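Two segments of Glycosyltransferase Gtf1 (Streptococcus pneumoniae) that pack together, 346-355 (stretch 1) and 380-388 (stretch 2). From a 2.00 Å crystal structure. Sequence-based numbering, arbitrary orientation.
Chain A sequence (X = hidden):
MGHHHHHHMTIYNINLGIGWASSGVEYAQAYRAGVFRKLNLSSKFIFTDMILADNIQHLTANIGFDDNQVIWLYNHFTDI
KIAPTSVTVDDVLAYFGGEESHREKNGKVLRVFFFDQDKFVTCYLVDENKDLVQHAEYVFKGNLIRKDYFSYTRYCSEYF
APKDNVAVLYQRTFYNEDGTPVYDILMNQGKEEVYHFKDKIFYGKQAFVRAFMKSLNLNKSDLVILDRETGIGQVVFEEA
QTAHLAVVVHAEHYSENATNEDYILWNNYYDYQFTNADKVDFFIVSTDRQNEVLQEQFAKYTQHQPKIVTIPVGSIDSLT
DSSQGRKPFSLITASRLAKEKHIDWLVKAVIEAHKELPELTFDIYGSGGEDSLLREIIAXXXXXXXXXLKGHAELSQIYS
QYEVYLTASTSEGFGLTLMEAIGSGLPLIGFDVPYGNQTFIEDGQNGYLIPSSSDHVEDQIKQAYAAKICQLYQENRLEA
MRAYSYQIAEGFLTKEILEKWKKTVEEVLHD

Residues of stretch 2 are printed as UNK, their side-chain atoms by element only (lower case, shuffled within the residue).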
ATOM      1  N   LEU A 346       9.113 -19.601   8.075  1.00 21.72           N
ATOM      2  CA  LEU A 346       8.081 -20.482   7.527  1.00 21.80           C
ATOM      3  C   LEU A 346       8.637 -21.479   6.517  1.00 22.85           C
ATOM      4  O   LEU A 346       8.244 -22.661   6.519  1.00 23.02           O
ATOM      5  CB  LEU A 346       6.943 -19.687   6.861  1.00 21.32           C
ATOM      6  CG  LEU A 346       6.132 -18.773   7.781  1.00 21.18           C
ATOM      7  CD1 LEU A 346       5.068 -18.057   6.958  1.00 21.16           C
ATOM      8  CD2 LEU A 346       5.502 -19.588   8.907  1.00 20.21           C
ATOM      9  N   VAL A 347       9.520 -21.007   5.639  1.00 21.54           N
ATOM     10  CA  VAL A 347      10.108 -21.883   4.635  1.00 22.86           C
ATOM     11  C   VAL A 347      10.857 -23.043   5.319  1.00 24.86           C
ATOM     12  O   VAL A 347      10.615 -24.216   4.994  1.00 24.91           O
ATOM     13  CB  VAL A 347      11.016 -21.117   3.631  1.00 23.42           C
ATOM     14  CG1 VAL A 347      11.791 -22.081   2.743  1.00 21.93           C
ATOM     15  CG2 VAL A 347      10.183 -20.188   2.756  1.00 22.46           C
ATOM     16  N   LYS A 348      11.731 -22.721   6.276  1.00 24.24           N
ATOM     17  CA  LYS A 348      12.454 -23.747   7.063  1.00 26.43           C
ATOM     18  C   LYS A 348      11.543 -24.715   7.841  1.00 26.99           C
ATOM     19  O   LYS A 348      11.835 -25.916   7.953  1.00 26.36           O
ATOM     20  CB  LYS A 348      13.473 -23.093   7.995  1.00 26.94           C
ATOM     21  CG  LYS A 348      14.500 -22.261   7.239  1.00 27.56           C
ATOM     22  CD  LYS A 348      15.705 -21.915   8.093  1.00 28.31           C
ATOM     23  CE  LYS A 348      16.792 -21.271   7.248  1.00 28.64           C
ATOM     24  NZ  LYS A 348      18.048 -21.161   8.042  1.00 32.71           N
ATOM     25  N   ALA A 349      10.435 -24.191   8.363  1.00 25.69           N
ATOM     26  CA  ALA A 349       9.433 -25.007   9.034  1.00 25.09           C
ATOM     27  C   ALA A 349       8.773 -25.981   8.061  1.00 25.81           C
ATOM     28  O   ALA A 349       8.585 -27.168   8.390  1.00 25.47           O
ATOM     29  CB  ALA A 349       8.386 -24.126   9.699  1.00 23.76           C
ATOM     30  N   VAL A 350       8.444 -25.487   6.869  1.00 24.62           N
ATOM     31  CA  VAL A 350       7.807 -26.307   5.839  1.00 25.10           C
ATOM     32  C   VAL A 350       8.759 -27.399   5.334  1.00 26.01           C
ATOM     33  O   VAL A 350       8.338 -28.541   5.187  1.00 25.95           O
ATOM     34  CB  VAL A 350       7.200 -25.460   4.690  1.00 24.36           C
ATOM     35  CG1 VAL A 350       6.671 -26.337   3.559  1.00 22.75           C
ATOM     36  CG2 VAL A 350       6.069 -24.602   5.235  1.00 23.87           C
ATOM     37  N   ILE A 351      10.026 -27.053   5.102  1.00 25.98           N
ATOM     38  CA  ILE A 351      11.064 -28.043   4.760  1.00 28.02           C
ATOM     39  C   ILE A 351      11.108 -29.184   5.782  1.00 29.47           C
ATOM     40  O   ILE A 351      11.216 -30.355   5.410  1.00 31.49           O
ATOM     41  CB  ILE A 351      12.468 -27.396   4.620  1.00 26.91           C
ATOM     42  CG1 ILE A 351      12.497 -26.446   3.420  1.00 25.78           C
ATOM     43  CG2 ILE A 351      13.574 -28.455   4.491  1.00 25.72           C
ATOM     44  CD1 ILE A 351      13.644 -25.452   3.485  1.00 24.81           C
ATOM     45  N   GLU A 352      11.002 -28.826   7.057  1.00 30.24           N
ATOM     46  CA  GLU A 352      11.066 -29.775   8.156  1.00 32.96           C
ATOM     47  C   GLU A 352       9.806 -30.643   8.216  1.00 33.32           C
ATOM     48  O   GLU A 352       9.902 -31.873   8.300  1.00 33.07           O
ATOM     49  CB  GLU A 352      11.303 -29.020   9.470  1.00 34.89           C
ATOM     50  CG  GLU A 352      11.465 -29.873  10.718  1.00 38.55           C
ATOM     51  CD  GLU A 352      12.782 -30.644  10.772  1.00 40.55           C
ATOM     52  OE1 GLU A 352      13.755 -30.267  10.075  1.00 41.36           O
ATOM     53  OE2 GLU A 352      12.832 -31.634  11.537  1.00 41.25           O
ATOM     54  N   ALA A 353       8.636 -30.011   8.147  1.00 31.44           N
ATOM     55  CA  ALA A 353       7.367 -30.732   8.187  1.00 30.46           C
ATOM     56  C   ALA A 353       7.233 -31.686   7.006  1.00 31.70           C
ATOM     57  O   ALA A 353       6.601 -32.745   7.118  1.00 30.17           O
ATOM     58  CB  ALA A 353       6.192 -29.766   8.235  1.00 30.20           C
ATOM     59  N   HIS A 354       7.842 -31.309   5.885  1.00 31.15           N
ATOM     60  CA  HIS A 354       7.810 -32.090   4.651  1.00 33.20           C
ATOM     61  C   HIS A 354       8.448 -33.461   4.803  1.00 34.71           C
ATOM     62  O   HIS A 354       8.170 -34.370   4.023  1.00 34.58           O
ATOM     63  CB  HIS A 354       8.497 -31.293   3.554  1.00 31.74           C
ATOM     64  CG  HIS A 354       8.515 -31.970   2.216  1.00 32.68           C
ATOM     65  ND1 HIS A 354       9.559 -32.698   1.793  1.00 33.70           N
ATOM     66  CD2 HIS A 354       7.576 -31.998   1.195  1.00 33.30           C
ATOM     67  CE1 HIS A 354       9.300 -33.174   0.564  1.00 34.24           C
ATOM     68  NE2 HIS A 354       8.088 -32.744   0.199  1.00 34.37           N
ATOM     69  N   LYS A 355       9.316 -33.607   5.801  1.00 35.94           N
ATOM     70  CA  LYS A 355       9.883 -34.912   6.154  1.00 39.63           C
ATOM     71  C   LYS A 355       8.783 -35.878   6.598  1.00 39.33           C
ATOM     72  O   LYS A 355       8.835 -37.059   6.289  1.00 42.29           O
ATOM     73  CB  LYS A 355      10.926 -34.773   7.267  1.00 38.44           C
ATOM     74  CG  LYS A 355      12.173 -34.007   6.870  1.00 38.87           C
ATOM     75  CD  LYS A 355      12.942 -33.556   8.102  1.00 40.03           C
ATOM     76  CE  LYS A 355      14.256 -32.877   7.734  1.00 41.71           C
ATOM     77  NZ  LYS A 355      15.033 -32.484   8.950  1.00 41.97           N
ATOM     78  N   UNK A 380      18.995 -24.293  -1.484  1.00 31.76           N
ATOM     79  CA  UNK A 380      19.840 -25.044  -0.550  1.00 33.94           C
ATOM     80  C   UNK A 380      19.237 -26.349  -0.048  1.00 35.77           C
ATOM     81  O   UNK A 380      19.978 -27.273   0.320  1.00 34.68           O
ATOM     82  c   UNK A 380      20.234 -24.183   0.657  1.00 35.56           C
ATOM     83  o   UNK A 380      21.834 -23.126  -0.775  1.00 37.57           O
ATOM     84  c   UNK A 380      21.248 -23.107   0.305  1.00 36.34           C
ATOM     85  n   UNK A 380      21.458 -22.156   1.224  1.00 36.87           N
ATOM     86  N   UNK A 381      17.904 -26.416  -0.012  1.00 31.85           N
ATOM     87  CA  UNK A 381      17.206 -27.619   0.439  1.00 32.36           C
ATOM     88  C   UNK A 381      16.547 -28.382  -0.689  1.00 31.66           C
ATOM     89  O   UNK A 381      15.807 -29.336  -0.449  1.00 32.13           O
ATOM     90  c   UNK A 381      17.905 -25.555   4.320  1.00 32.06           C
ATOM     91  n   UNK A 381      17.336 -25.613   3.102  1.00 33.84           N
ATOM     92  c   UNK A 381      17.227 -27.613   3.999  1.00 31.72           C
ATOM     93  n   UNK A 381      17.834 -26.775   4.870  1.00 33.14           N
ATOM     94  c   UNK A 381      16.222 -27.279   1.567  1.00 32.02           C
ATOM     95  c   UNK A 381      16.902 -26.873   2.867  1.00 32.74           C
ATOM     96  N   UNK A 382      16.835 -27.978  -1.929  1.00 31.07           N
ATOM     97  CA  UNK A 382      16.208 -28.551  -3.131  1.00 32.74           C
ATOM     98  C   UNK A 382      14.680 -28.632  -3.012  1.00 33.73           C
ATOM     99  O   UNK A 382      14.052 -29.638  -3.363  1.00 32.48           O
ATOM    100  c   UNK A 382      18.262 -29.792  -4.030  1.00 35.35           C
ATOM    101  o   UNK A 382      18.556 -32.175  -4.350  1.00 37.01           O
ATOM    102  c   UNK A 382      19.054 -31.100  -3.984  1.00 37.78           C
ATOM    103  n   UNK A 382      20.309 -31.003  -3.560  1.00 36.83           N
ATOM    104  c   UNK A 382      16.836 -29.912  -3.497  1.00 33.81           C
ATOM    105  N   UNK A 383      14.084 -27.549  -2.527  1.00 32.31           N
ATOM    106  CA  UNK A 383      12.664 -27.535  -2.229  1.00 32.06           C
ATOM    107  C   UNK A 383      11.818 -26.879  -3.328  1.00 32.90           C
ATOM    108  O   UNK A 383      10.612 -26.693  -3.161  1.00 34.97           O
ATOM    109  c   UNK A 383      12.428 -26.875  -0.873  1.00 33.46           C
ATOM    110  N   UNK A 384      12.445 -26.562  -4.458  1.00 33.33           N
ATOM    111  CA  UNK A 384      11.764 -25.897  -5.584  1.00 35.89           C
ATOM    112  C   UNK A 384      10.444 -26.525  -6.033  1.00 35.52           C
ATOM    113  O   UNK A 384       9.556 -25.823  -6.492  1.00 33.93           O
ATOM    114  c   UNK A 384      15.155 -25.699  -6.253  1.00 41.00           C
ATOM    115  o   UNK A 384      15.028 -26.789  -5.664  1.00 41.66           O
ATOM    116  c   UNK A 384      13.915 -24.891  -6.583  1.00 38.80           C
ATOM    117  c   UNK A 384      12.690 -25.767  -6.804  1.00 37.54           C
ATOM    118  o   UNK A 384      16.267 -25.244  -6.583  1.00 44.98           O
ATOM    119  N   UNK A 385      10.329 -27.846  -5.926  1.00 37.47           N
ATOM    120  CA  UNK A 385       9.152 -28.545  -6.424  1.00 38.39           C
ATOM    121  C   UNK A 385       7.938 -28.392  -5.521  1.00 35.75           C
ATOM    122  O   UNK A 385       6.816 -28.614  -5.968  1.00 36.92           O
ATOM    123  o   UNK A 385      10.846 -31.362  -8.099  1.00 51.67           O
ATOM    124  c   UNK A 385      10.314 -30.243  -7.931  1.00 47.41           C
ATOM    125  c   UNK A 385       9.455 -30.032  -6.687  1.00 43.13           C
ATOM    126  o   UNK A 385      10.461 -29.297  -8.743  1.00 49.58           O
ATOM    127  N   UNK A 386       8.160 -27.994  -4.270  1.00 32.61           N
ATOM    128  CA  UNK A 386       7.059 -27.863  -3.311  1.00 31.04           C
ATOM    129  C   UNK A 386       6.956 -26.527  -2.550  1.00 28.12           C
ATOM    130  O   UNK A 386       5.970 -26.298  -1.832  1.00 26.02           O
ATOM    131  c   UNK A 386       8.127 -29.131  -1.303  1.00 30.35           C
ATOM    132  c   UNK A 386      10.107 -29.317   0.669  1.00 31.59           C
ATOM    133  c   UNK A 386       9.378 -29.688  -1.590  1.00 32.22           C
ATOM    134  o   UNK A 386      11.064 -29.395   1.656  1.00 32.53           O
ATOM    135  c   UNK A 386      10.370 -29.776  -0.612  1.00 31.71           C
ATOM    136  c   UNK A 386       7.033 -29.061  -2.355  1.00 30.58           C
ATOM    137  c   UNK A 386       8.872 -28.773   0.977  1.00 31.80           C
ATOM    138  c   UNK A 386       7.890 -28.698  -0.002  1.00 31.51           C
ATOM    139  N   UNK A 387       7.972 -25.672  -2.688  1.00 28.19           N
ATOM    140  CA  UNK A 387       7.929 -24.296  -2.161  1.00 27.48           C
ATOM    141  C   UNK A 387       8.229 -23.310  -3.295  1.00 28.87           C
ATOM    142  O   UNK A 387       9.297 -23.387  -3.932  1.00 27.48           O
ATOM    143  c   UNK A 387       8.720 -22.665  -0.383  1.00 25.76           C
ATOM    144  c   UNK A 387       8.662 -25.104   0.131  1.00 26.32           C
ATOM    145  c   UNK A 387       9.710 -25.136   1.228  1.00 26.02           C
ATOM    146  c   UNK A 387       8.902 -24.068  -0.973  1.00 26.10           C
ATOM    147  N   UNK A 388       7.281 -22.400  -3.550  1.00 27.98           N
ATOM    148  CA  UNK A 388       7.379 -21.453  -4.674  1.00 29.73           C
ATOM    149  C   UNK A 388       6.912 -20.022  -4.353  1.00 28.70           C
ATOM    150  O   UNK A 388       5.974 -19.815  -3.583  1.00 27.16           O
ATOM    151  o   UNK A 388       5.323 -23.515  -7.855  1.00 35.47           O
ATOM    152  c   UNK A 388       6.426 -23.944  -7.500  1.00 37.40           C
ATOM    153  c   UNK A 388       6.621 -21.981  -5.898  1.00 31.64           C
ATOM    154  c   UNK A 388       7.334 -23.132  -6.595  1.00 35.20           C
ATOM    155  n   UNK A 388       6.892 -25.145  -7.876  1.00 38.87           N
TER

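Position 380 carries two carbons, the second bearing one oxygen and one nitrogen: a short carboxamide, N380. It stays clear of stretch 1; its nearest side-chain atom, N380 CB, is 7.3 Å from I351 CD1.

Position 381 has one carbon leading to a five-membered ring of three carbons and two nitrogens, an imidazole, so H381. I351 CD1 sits over one face of this ring, 3.6 Å from H381 CG, in a CH-pi contact. The residue is the first to leave helical geometry after a helix, and its ring nitrogen ND1 is hydrogen-bonded elsewhere in the structure.

Position 382 shows three carbons in a row, the last with one oxygen and one nitrogen, hence Q382. With positive phi and psi it turns the chain, and its side chain is out of reach of stretch 1.

Position 383 has a single carbon and is A383. Its CB points toward the helix and lies 4.3 Å from I351 CG1.

Position 384, three carbons ending in two oxygens, is E384, and position 385, two carbons ending in two oxygens, is D385. Neither carboxylate reaches stretch 1. The backbone N of 386 and the backbone N of 387 both donate to A383 O, at 3.0 and 2.9 Å, which holds the turn closed.

Position 386 bears one carbon, then a six-carbon ring with one oxygen: Y386. Its ring stacks face-to-face on the H354 ring, centroids 3.6 Å apart and planes at 11°. V350 CG1 and I351 CA lie at the ring edge, the latter 3.4 Å from Y386 OH.

Position 387 has four carbons, forked at the first, with one arm two carbons long: I387. The tip of that arm, CD1, meets V347 CG1 at 4.0 Å, V350 CG1 at 4.0 Å and I351 CG1 at 3.8 Å.

Position 388, three carbons ending in one oxygen and one nitrogen, is Q388. It avoids the helix and donates from NE2 to E384 O at 3.1 Å, another tie across the turn.

The contact has no hydrogen bond or salt bridge between the stretches; it works by shape. V347, V350, I351 and H354 supply the helix surface, and I351 is the hub, touching four residues of the turn and strand. I387 packs its branched side chain against V347, V350 and I351, with CD1 making the closest approaches, while Y386 lays a flat ring on H354. The rule to read here is that backbone bonds shape the turn, and apolar and aromatic side chains do the packing.

Stretch 2 (380-388) NHQAEDYIQ
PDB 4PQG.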